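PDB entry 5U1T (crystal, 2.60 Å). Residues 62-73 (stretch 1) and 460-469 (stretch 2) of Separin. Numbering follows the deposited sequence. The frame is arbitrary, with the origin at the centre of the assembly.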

# COMPACT_ATOMS: atom_id res chain seq x y z
N LEU A 62 -4.80 -45.28 -9.41
CA LEU A 62 -3.43 -45.14 -8.96
C LEU A 62 -2.66 -44.17 -9.84
O LEU A 62 -1.83 -43.40 -9.37
N LYS A 63 -2.95 -44.24 -11.12
CA LYS A 63 -2.32 -43.40 -12.10
C LYS A 63 -2.82 -41.99 -11.92
O LYS A 63 -2.06 -41.02 -12.04
N SER A 64 -4.11 -41.87 -11.62
CA SER A 64 -4.71 -40.56 -11.55
C SER A 64 -4.26 -39.80 -10.31
O SER A 64 -4.18 -38.57 -10.34
N HIS A 65 -3.97 -40.52 -9.23
CA HIS A 65 -3.61 -39.88 -7.98
C HIS A 65 -2.12 -39.92 -7.74
O HIS A 65 -1.68 -39.82 -6.61
N HIS A 66 -1.36 -40.13 -8.81
CA HIS A 66 0.11 -40.22 -8.78
C HIS A 66 0.71 -41.22 -7.76
O HIS A 66 1.87 -41.09 -7.38
N MET A 67 -0.05 -42.22 -7.35
CA MET A 67 0.41 -43.20 -6.37
C MET A 67 1.19 -44.35 -7.03
O MET A 67 0.67 -45.47 -7.17
N TRP A 68 2.42 -44.09 -7.45
CA TRP A 68 3.09 -44.98 -8.40
C TRP A 68 3.50 -46.33 -7.81
O TRP A 68 3.59 -47.33 -8.52
N GLY A 69 3.77 -46.34 -6.51
CA GLY A 69 4.31 -47.50 -5.84
C GLY A 69 3.26 -48.56 -5.68
O GLY A 69 3.58 -49.74 -5.58
N HIS A 70 2.00 -48.17 -5.69
CA HIS A 70 0.94 -49.16 -5.61
C HIS A 70 0.71 -49.84 -6.97
O HIS A 70 0.07 -50.90 -7.05
N ILE A 71 1.23 -49.25 -8.03
CA ILE A 71 1.17 -49.90 -9.32
C ILE A 71 2.04 -51.16 -9.28
O ILE A 71 1.65 -52.21 -9.78
N ASN A 72 3.20 -51.07 -8.64
CA ASN A 72 4.11 -52.21 -8.54
C ASN A 72 3.47 -53.40 -7.86
O ASN A 72 3.61 -54.56 -8.30
N SER A 73 2.79 -53.12 -6.76
CA SER A 73 2.24 -54.18 -5.96
C SER A 73 1.05 -54.80 -6.70
O SER A 73 0.79 -56.00 -6.56
N ASN A 460 0.89 -35.27 -20.73
CA ASN A 460 0.67 -36.72 -20.66
C ASN A 460 1.29 -37.25 -19.38
O ASN A 460 2.45 -36.97 -19.10
N VAL A 461 0.52 -38.02 -18.62
CA VAL A 461 0.96 -38.48 -17.31
C VAL A 461 2.27 -39.30 -17.27
O VAL A 461 2.97 -39.24 -16.27
N TYR A 462 2.63 -40.05 -18.33
CA TYR A 462 3.86 -40.84 -18.24
C TYR A 462 5.06 -39.91 -18.31
O TYR A 462 6.18 -40.31 -18.02
N CYS A 463 4.81 -38.66 -18.66
CA CYS A 463 5.86 -37.64 -18.56
C CYS A 463 6.28 -37.34 -17.11
O CYS A 463 7.35 -36.79 -16.89
N MET A 464 5.46 -37.71 -16.13
CA MET A 464 5.83 -37.56 -14.73
C MET A 464 7.00 -38.45 -14.31
O MET A 464 7.61 -38.21 -13.26
N LEU A 465 7.33 -39.45 -15.13
CA LEU A 465 8.43 -40.38 -14.85
C LEU A 465 8.42 -40.95 -13.43
O LEU A 465 9.47 -41.10 -12.82
N ARG A 466 7.23 -41.27 -12.93
CA ARG A 466 7.04 -41.82 -11.58
C ARG A 466 7.63 -40.92 -10.49
O ARG A 466 8.17 -41.40 -9.49
N ASN A 467 7.51 -39.61 -10.68
CA ASN A 467 7.99 -38.65 -9.73
C ASN A 467 6.95 -38.41 -8.64
O ASN A 467 5.79 -38.13 -8.92
N ASP A 468 7.36 -38.53 -7.38
CA ASP A 468 6.39 -38.49 -6.30
C ASP A 468 6.49 -37.23 -5.44
O ASP A 468 6.29 -37.28 -4.22
N THR A 469 6.81 -36.11 -6.08
CA THR A 469 6.88 -34.83 -5.39
C THR A 469 5.83 -33.87 -5.93
O THR A 469 5.58 -33.85 -7.12

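The two stretches, almost four hundred residues apart in sequence, bury 533 Å² between them, and Trp68 and Arg466 contribute the largest shares. The CA-to-CB bond of Trp68 points toward stretch 2. With chi1 at -40° (m) and chi2 at 120°, the indole lies against the loop that follows the 3-10 segment 461-464. Its single donor is fully used: NE1 donates to the backbone O of Asn467 at 2.8 Å, with a nearly linear N-H...O angle of 175°. This carbonyl meets the indole at its edge, leaving a face free for Arg466, whose CA sits 3.5 Å from the centroid of the five-membered ring in a CH-pi contact. Farther along the ring, Trp68 CH2 packs on Val461 CG2 (3.8 Å) and Trp68 CZ2 on Met464 CB (3.9 Å).

Arg466 starts out sideways, but its m, t, p course through chi1 to chi3 brings the guanidinium back to stretch 1. One face of this group covers Trp68 CB, 3.6 Å from Arg466 CZ, while Asn72 OD1 approaches at its edge. Arg466 NH2 donates to Asn72 OD1 at 2.6 Å, and Arg466 NH1 adds a weak bond to the same OD1 at 3.1 Å. Arg466 NH1 and NH2 each also lie 3.0 Å from Trp68 O, where the geometry leaves hydrogen bonding open. That carbonyl does accept the backbone N of Ile71, at 3.1 Å from Trp68 O. Trp68 O and Asn72 OD1 are themselves 3.0 Å apart; as two acceptors they cannot bond to each other, and the guanidinium lies close to both.

His66 (chi1 m) points toward stretch 2 but makes no hydrogen bond across the contact. Its NE2 is satisfied elsewhere in the structure, and its CE1 edge meets Met464 CE at 3.6 Å. Met464, m at all three chi angles, touches both His66 and Trp68.

At the other end, Lys63, pointing toward stretch 2, is t, t and then bends through p, p. Its aliphatic part packs on the tyrosine, with Lys63 CD 3.6 Å from Tyr462 OH, and Lys63 NZ passes 3.9 Å from Val461 CG1 while bonding elsewhere in the structure. The CA-to-CB bond of Asn467 points away from stretch 1; its OD1 accepts both Thr469 OG1, at 2.7 Å from Asn467 OD1, and Thr469 N, at 3.0 Å from the same atom.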

# COMPACT_ATOMS: atom_id res chain seq x y z
CB LEU A 62 -2.75 -46.51 -8.93
CG LEU A 62 -3.24 -47.32 -7.74
CD1 LEU A 62 -2.63 -48.70 -7.76
CD2 LEU A 62 -2.91 -46.59 -6.46
CB LYS A 63 -2.64 -43.89 -13.51
CG LYS A 63 -1.86 -43.23 -14.59
CD LYS A 63 -1.79 -44.13 -15.81
CE LYS A 63 -3.12 -44.19 -16.56
NZ LYS A 63 -3.31 -43.03 -17.47
CB SER A 64 -6.21 -40.66 -11.57
OG SER A 64 -6.77 -39.38 -11.66
CB HIS A 65 -4.33 -40.55 -6.80
CG HIS A 65 -5.83 -40.49 -6.90
ND1 HIS A 65 -6.65 -41.00 -5.92
CD2 HIS A 65 -6.64 -39.98 -7.85
CE1 HIS A 65 -7.92 -40.82 -6.27
NE2 HIS A 65 -7.93 -40.19 -7.44
CB HIS A 66 0.69 -38.82 -8.54
CG HIS A 66 0.60 -37.92 -9.74
ND1 HIS A 66 1.64 -37.12 -10.15
CD2 HIS A 66 -0.39 -37.74 -10.64
CE1 HIS A 66 1.29 -36.47 -11.25
NE2 HIS A 66 0.06 -36.84 -11.56
CB MET A 67 -0.78 -43.75 -5.60
CG MET A 67 -1.39 -42.77 -4.65
SD MET A 67 -0.20 -42.42 -3.34
CE MET A 67 -0.66 -43.64 -2.12
CB TRP A 68 4.33 -44.31 -8.99
CG TRP A 68 4.20 -42.81 -9.33
CD1 TRP A 68 4.95 -41.79 -8.81
CD2 TRP A 68 3.31 -42.21 -10.28
NE1 TRP A 68 4.58 -40.60 -9.38
CE2 TRP A 68 3.57 -40.82 -10.27
CE3 TRP A 68 2.31 -42.70 -11.12
CZ2 TRP A 68 2.87 -39.92 -11.08
CZ3 TRP A 68 1.61 -41.80 -11.92
CH2 TRP A 68 1.89 -40.43 -11.90
CB HIS A 70 -0.34 -48.53 -5.11
CG HIS A 70 -0.42 -48.43 -3.62
ND1 HIS A 70 0.23 -47.46 -2.90
CD2 HIS A 70 -1.09 -49.19 -2.72
CE1 HIS A 70 -0.03 -47.62 -1.62
NE2 HIS A 70 -0.83 -48.66 -1.48
CB ILE A 71 1.61 -48.94 -10.44
CG1 ILE A 71 0.67 -47.75 -10.51
CG2 ILE A 71 1.55 -49.63 -11.78
CD1 ILE A 71 1.21 -46.63 -11.36
CB ASN A 72 5.37 -51.84 -7.76
CG ASN A 72 6.10 -50.66 -8.34
OD1 ASN A 72 5.51 -49.60 -8.61
ND2 ASN A 72 7.40 -50.83 -8.54
CB SER A 73 1.86 -53.66 -4.58
OG SER A 73 0.53 -53.20 -4.60
CB ASN A 460 1.29 -37.41 -21.90
CG ASN A 460 1.14 -38.93 -21.89
OD1 ASN A 460 2.00 -39.65 -21.38
ND2 ASN A 460 0.05 -39.41 -22.49
CB VAL A 461 -0.15 -39.31 -16.63
CG1 VAL A 461 -0.28 -40.64 -17.28
CG2 VAL A 461 0.15 -39.49 -15.17
CB TYR A 462 3.94 -41.95 -19.32
CG TYR A 462 2.90 -43.03 -19.10
CD1 TYR A 462 3.08 -43.99 -18.10
CD2 TYR A 462 1.73 -43.05 -19.83
CE1 TYR A 462 2.12 -44.96 -17.86
CE2 TYR A 462 0.78 -43.99 -19.59
CZ TYR A 462 0.97 -44.95 -18.62
OH TYR A 462 -0.00 -45.91 -18.39
CB CYS A 463 5.41 -36.36 -19.26
SG CYS A 463 5.59 -36.40 -21.06
CB MET A 464 4.65 -37.84 -13.81
CG MET A 464 3.40 -37.03 -14.14
SD MET A 464 3.58 -35.24 -14.04
CE MET A 464 4.40 -35.15 -12.48
CB LEU A 465 9.77 -39.71 -15.11
CG LEU A 465 10.15 -39.43 -16.56
CD1 LEU A 465 11.51 -38.75 -16.62
CD2 LEU A 465 10.16 -40.71 -17.42
CB ARG A 466 7.63 -43.22 -11.47
CG ARG A 466 6.84 -44.29 -12.20
CD ARG A 466 7.44 -45.66 -12.01
NE ARG A 466 7.40 -46.10 -10.62
CZ ARG A 466 6.50 -46.94 -10.11
NH1 ARG A 466 5.53 -47.44 -10.87
NH2 ARG A 466 6.56 -47.28 -8.83
CB ASN A 467 8.33 -37.34 -10.43
CG ASN A 467 9.03 -36.36 -9.52
OD1 ASN A 467 8.42 -35.83 -8.59
ND2 ASN A 467 10.30 -36.10 -9.79
CB ASP A 468 6.53 -39.74 -5.43
CG ASP A 468 7.94 -39.94 -4.95
OD1 ASP A 468 8.74 -38.98 -5.08
OD2 ASP A 468 8.27 -41.05 -4.46
CB THR A 469 8.28 -34.18 -5.53
OG1 THR A 469 8.45 -33.71 -6.88
CG2 THR A 469 9.37 -35.18 -5.19